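Local atomic coordinates of galactose-1-phosphate uridylyltransferase (Bacillus cereus, PDB entry 4QVU), a protein that is of unknown function but has a HIT-like fold, binds zinc, and is tentatively assigned UDP-glucose:hexose-1-phosphate uridylyltransferase activity. Residues V146-N151 with L156-R161. Sequence-based numbering, arbitrary orientation.
Sequences VIVQKN and LNISDR
Val146 and Ile158 form an antiparallel hydrogen-bonded pair in the beta hairpin of strands 145-150 and 154-159, with 145-150 the outermost strand at one end of the chain's antiparallel sheet. Val146 N reaches Ile158 O at 3.0 Å, and Ile158 N returns a bond to Val146 O at 2.9 Å. The next pair, Ile147 with Asn157, is non-hydrogen-bonded. One extra residue then enters the edge strand: Val148 and Gln149 together face Leu156, and both their amides donate to its carbonyl. Val148 N lies 2.8 Å from Leu156 O, while Gln149 N makes a longer bond to the same oxygen, 3.3 Å. Leu156 N completes the ladder by donating to Gln149 O in a nearly straight bond (173° at the hydrogen).

The inserted Val148 turns its side chain toward the partner strand. Its CG2, anti to the carbonyl carbon, packs against Ile158 CG1 at 3.6 Å, while its CB meets Leu156 CG at 3.9 Å. Helix 241-249 lies over this apolar patch, touching Val146, Val148 and Ile158, and Tyr185 of helix 179-195 touches Leu156. On the other face, Asn157 sends its amide away from the edge strand, to Glu155, Phe143 and Asn170. Val146 also packs on Val146 of the second subunit, bringing this edge to a subunit interface. Two residues opposite one, sharing a single carbonyl, make this a classic beta bulge.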
ATOM      1  N   VAL A 146      -3.941  15.575   4.770  1.00 70.26           N
ATOM      2  CA  VAL A 146      -3.232  16.823   5.051  1.00 71.41           C
ATOM      3  C   VAL A 146      -4.149  17.966   4.665  1.00 74.39           C
ATOM      4  O   VAL A 146      -4.465  18.127   3.484  1.00 73.80           O
ATOM      5  CB  VAL A 146      -1.876  16.869   4.294  1.00 74.99           C
ATOM      6  CG1 VAL A 146      -1.091  18.132   4.617  1.00 76.26           C
ATOM      7  CG2 VAL A 146      -1.045  15.629   4.584  1.00 74.05           C
ATOM      8  N   ILE A 147      -4.570  18.749   5.657  1.00 70.65           N
ATOM      9  CA  ILE A 147      -5.470  19.893   5.514  1.00 71.31           C
ATOM     10  C   ILE A 147      -4.784  21.050   4.737  1.00 75.94           C
ATOM     11  O   ILE A 147      -3.687  21.489   5.096  1.00 76.55           O
ATOM     12  CB  ILE A 147      -5.924  20.339   6.931  1.00 76.28           C
ATOM     13  CG1 ILE A 147      -6.808  19.239   7.576  1.00 75.65           C
ATOM     14  CG2 ILE A 147      -6.648  21.701   6.898  1.00 78.97           C
ATOM     15  CD1 ILE A 147      -6.947  19.313   9.069  1.00 83.16           C
ATOM     16  N   VAL A 148      -5.461  21.525   3.670  1.00 71.97           N
ATOM     17  CA  VAL A 148      -5.050  22.653   2.817  1.00 72.60           C
ATOM     18  C   VAL A 148      -5.804  23.899   3.313  1.00 79.25           C
ATOM     19  O   VAL A 148      -5.207  24.951   3.540  1.00 80.59           O
ATOM     20  CB  VAL A 148      -5.302  22.358   1.308  1.00 74.19           C
ATOM     21  CG1 VAL A 148      -4.815  23.504   0.428  1.00 75.27           C
ATOM     22  CG2 VAL A 148      -4.646  21.049   0.882  1.00 71.36           C
ATOM     23  N   GLN A 149      -7.129  23.740   3.498  1.00 75.90           N
ATOM     24  CA  GLN A 149      -8.102  24.716   3.997  1.00 77.26           C
ATOM     25  C   GLN A 149      -9.108  24.003   4.880  1.00 80.75           C
ATOM     26  O   GLN A 149      -9.501  22.883   4.545  1.00 78.83           O
ATOM     27  CB  GLN A 149      -8.817  25.430   2.834  1.00 78.53           C
ATOM     28  CG  GLN A 149      -7.944  26.363   2.009  1.00 92.44           C
ATOM     29  CD  GLN A 149      -7.779  27.715   2.650  1.00111.97           C
ATOM     30  OE1 GLN A 149      -8.688  28.555   2.622  1.00108.20           O
ATOM     31  NE2 GLN A 149      -6.590  27.979   3.173  1.00103.14           N
ATOM     32  N   LYS A 150      -9.536  24.632   5.995  1.00 78.50           N
ATOM     33  CA  LYS A 150     -10.531  24.054   6.900  1.00 77.73           C
ATOM     34  C   LYS A 150     -11.171  25.127   7.772  1.00 84.17           C
ATOM     35  O   LYS A 150     -10.484  26.019   8.260  1.00 86.33           O
ATOM     36  CB  LYS A 150      -9.911  22.961   7.795  1.00 78.47           C
ATOM     37  CG  LYS A 150     -10.932  22.188   8.622  1.00 83.02           C
ATOM     38  CD  LYS A 150     -10.349  20.972   9.311  1.00 87.36           C
ATOM     39  CE  LYS A 150     -11.359  20.283  10.207  1.00 99.52           C
ATOM     40  NZ  LYS A 150     -12.548  19.765   9.470  1.00104.42           N
ATOM     41  N   ASN A 151     -12.498  25.018   7.956  1.00 80.26           N
ATOM     42  CA  ASN A 151     -13.330  25.838   8.834  1.00 82.96           C
ATOM     43  C   ASN A 151     -14.516  24.975   9.303  1.00 88.23           C
ATOM     44  O   ASN A 151     -14.545  23.774   9.014  1.00 85.28           O
ATOM     45  CB  ASN A 151     -13.778  27.156   8.168  1.00 82.86           C
ATOM     46  CG  ASN A 151     -14.544  27.048   6.870  1.00104.72           C
ATOM     47  OD1 ASN A 151     -15.435  26.219   6.691  1.00102.04           O
ATOM     48  ND2 ASN A 151     -14.282  27.968   5.964  1.00 95.95           N
ATOM     49  N   LEU A 156     -10.813  21.019   2.998  1.00 68.72           N
ATOM     50  CA  LEU A 156     -10.059  20.627   1.822  1.00 66.44           C
ATOM     51  C   LEU A 156      -8.766  19.985   2.284  1.00 69.95           C
ATOM     52  O   LEU A 156      -7.990  20.609   3.009  1.00 72.03           O
ATOM     53  CB  LEU A 156      -9.805  21.816   0.868  1.00 67.36           C
ATOM     54  CG  LEU A 156      -8.770  21.608  -0.275  1.00 70.64           C
ATOM     55  CD1 LEU A 156      -9.169  20.500  -1.246  1.00 68.69           C
ATOM     56  CD2 LEU A 156      -8.577  22.864  -1.042  1.00 74.65           C
ATOM     57  N   ASN A 157      -8.536  18.741   1.877  1.00 64.14           N
ATOM     58  CA  ASN A 157      -7.317  18.036   2.246  1.00 62.63           C
ATOM     59  C   ASN A 157      -6.767  17.266   1.043  1.00 64.42           C
ATOM     60  O   ASN A 157      -7.435  17.164   0.015  1.00 61.55           O
ATOM     61  CB  ASN A 157      -7.562  17.086   3.446  1.00 61.60           C
ATOM     62  CG  ASN A 157      -8.411  15.859   3.170  1.00 75.97           C
ATOM     63  OD1 ASN A 157      -8.087  15.019   2.324  1.00 68.55           O
ATOM     64  ND2 ASN A 157      -9.467  15.671   3.951  1.00 65.71           N
ATOM     65  N   ILE A 158      -5.543  16.720   1.200  1.00 61.87           N
ATOM     66  CA  ILE A 158      -4.857  15.841   0.249  1.00 60.38           C
ATOM     67  C   ILE A 158      -4.751  14.478   0.919  1.00 65.50           C
ATOM     68  O   ILE A 158      -4.267  14.402   2.052  1.00 67.05           O
ATOM     69  CB  ILE A 158      -3.468  16.392  -0.205  1.00 63.52           C
ATOM     70  CG1 ILE A 158      -3.526  17.900  -0.539  1.00 64.72           C
ATOM     71  CG2 ILE A 158      -2.911  15.557  -1.384  1.00 62.47           C
ATOM     72  CD1 ILE A 158      -2.212  18.576  -0.658  1.00 65.51           C
ATOM     73  N   SER A 159      -5.224  13.413   0.254  1.00 61.15           N
ATOM     74  CA  SER A 159      -5.178  12.050   0.791  1.00 60.37           C
ATOM     75  C   SER A 159      -3.746  11.552   1.129  1.00 64.43           C
ATOM     76  O   SER A 159      -2.877  11.538   0.252  1.00 63.75           O
ATOM     77  CB  SER A 159      -5.790  11.066  -0.200  1.00 61.68           C
ATOM     78  OG  SER A 159      -7.202  11.092  -0.158  1.00 73.35           O
ATOM     79  N   ASP A 160      -3.539  11.106   2.394  1.00 60.57           N
ATOM     80  CA  ASP A 160      -2.311  10.461   2.875  1.00 60.23           C
ATOM     81  C   ASP A 160      -2.452   8.930   2.687  1.00 63.90           C
ATOM     82  O   ASP A 160      -1.464   8.189   2.747  1.00 63.84           O
ATOM     83  CB  ASP A 160      -2.000  10.834   4.340  1.00 63.34           C
ATOM     84  CG  ASP A 160      -3.099  10.511   5.336  1.00 77.77           C
ATOM     85  OD1 ASP A 160      -4.284  10.569   4.954  1.00 80.37           O
ATOM     86  OD2 ASP A 160      -2.776  10.242   6.508  1.00 83.91           O
ATOM     87  N   ARG A 161      -3.699   8.473   2.447  1.00 60.49           N
ATOM     88  CA  ARG A 161      -4.091   7.086   2.147  1.00 59.78           C
ATOM     89  C   ARG A 161      -5.046   7.117   0.921  1.00 64.38           C
ATOM     90  O   ARG A 161      -6.227   6.778   1.043  1.00 64.85           O
ATOM     91  CB  ARG A 161      -4.720   6.377   3.372  1.00 57.62           C
TER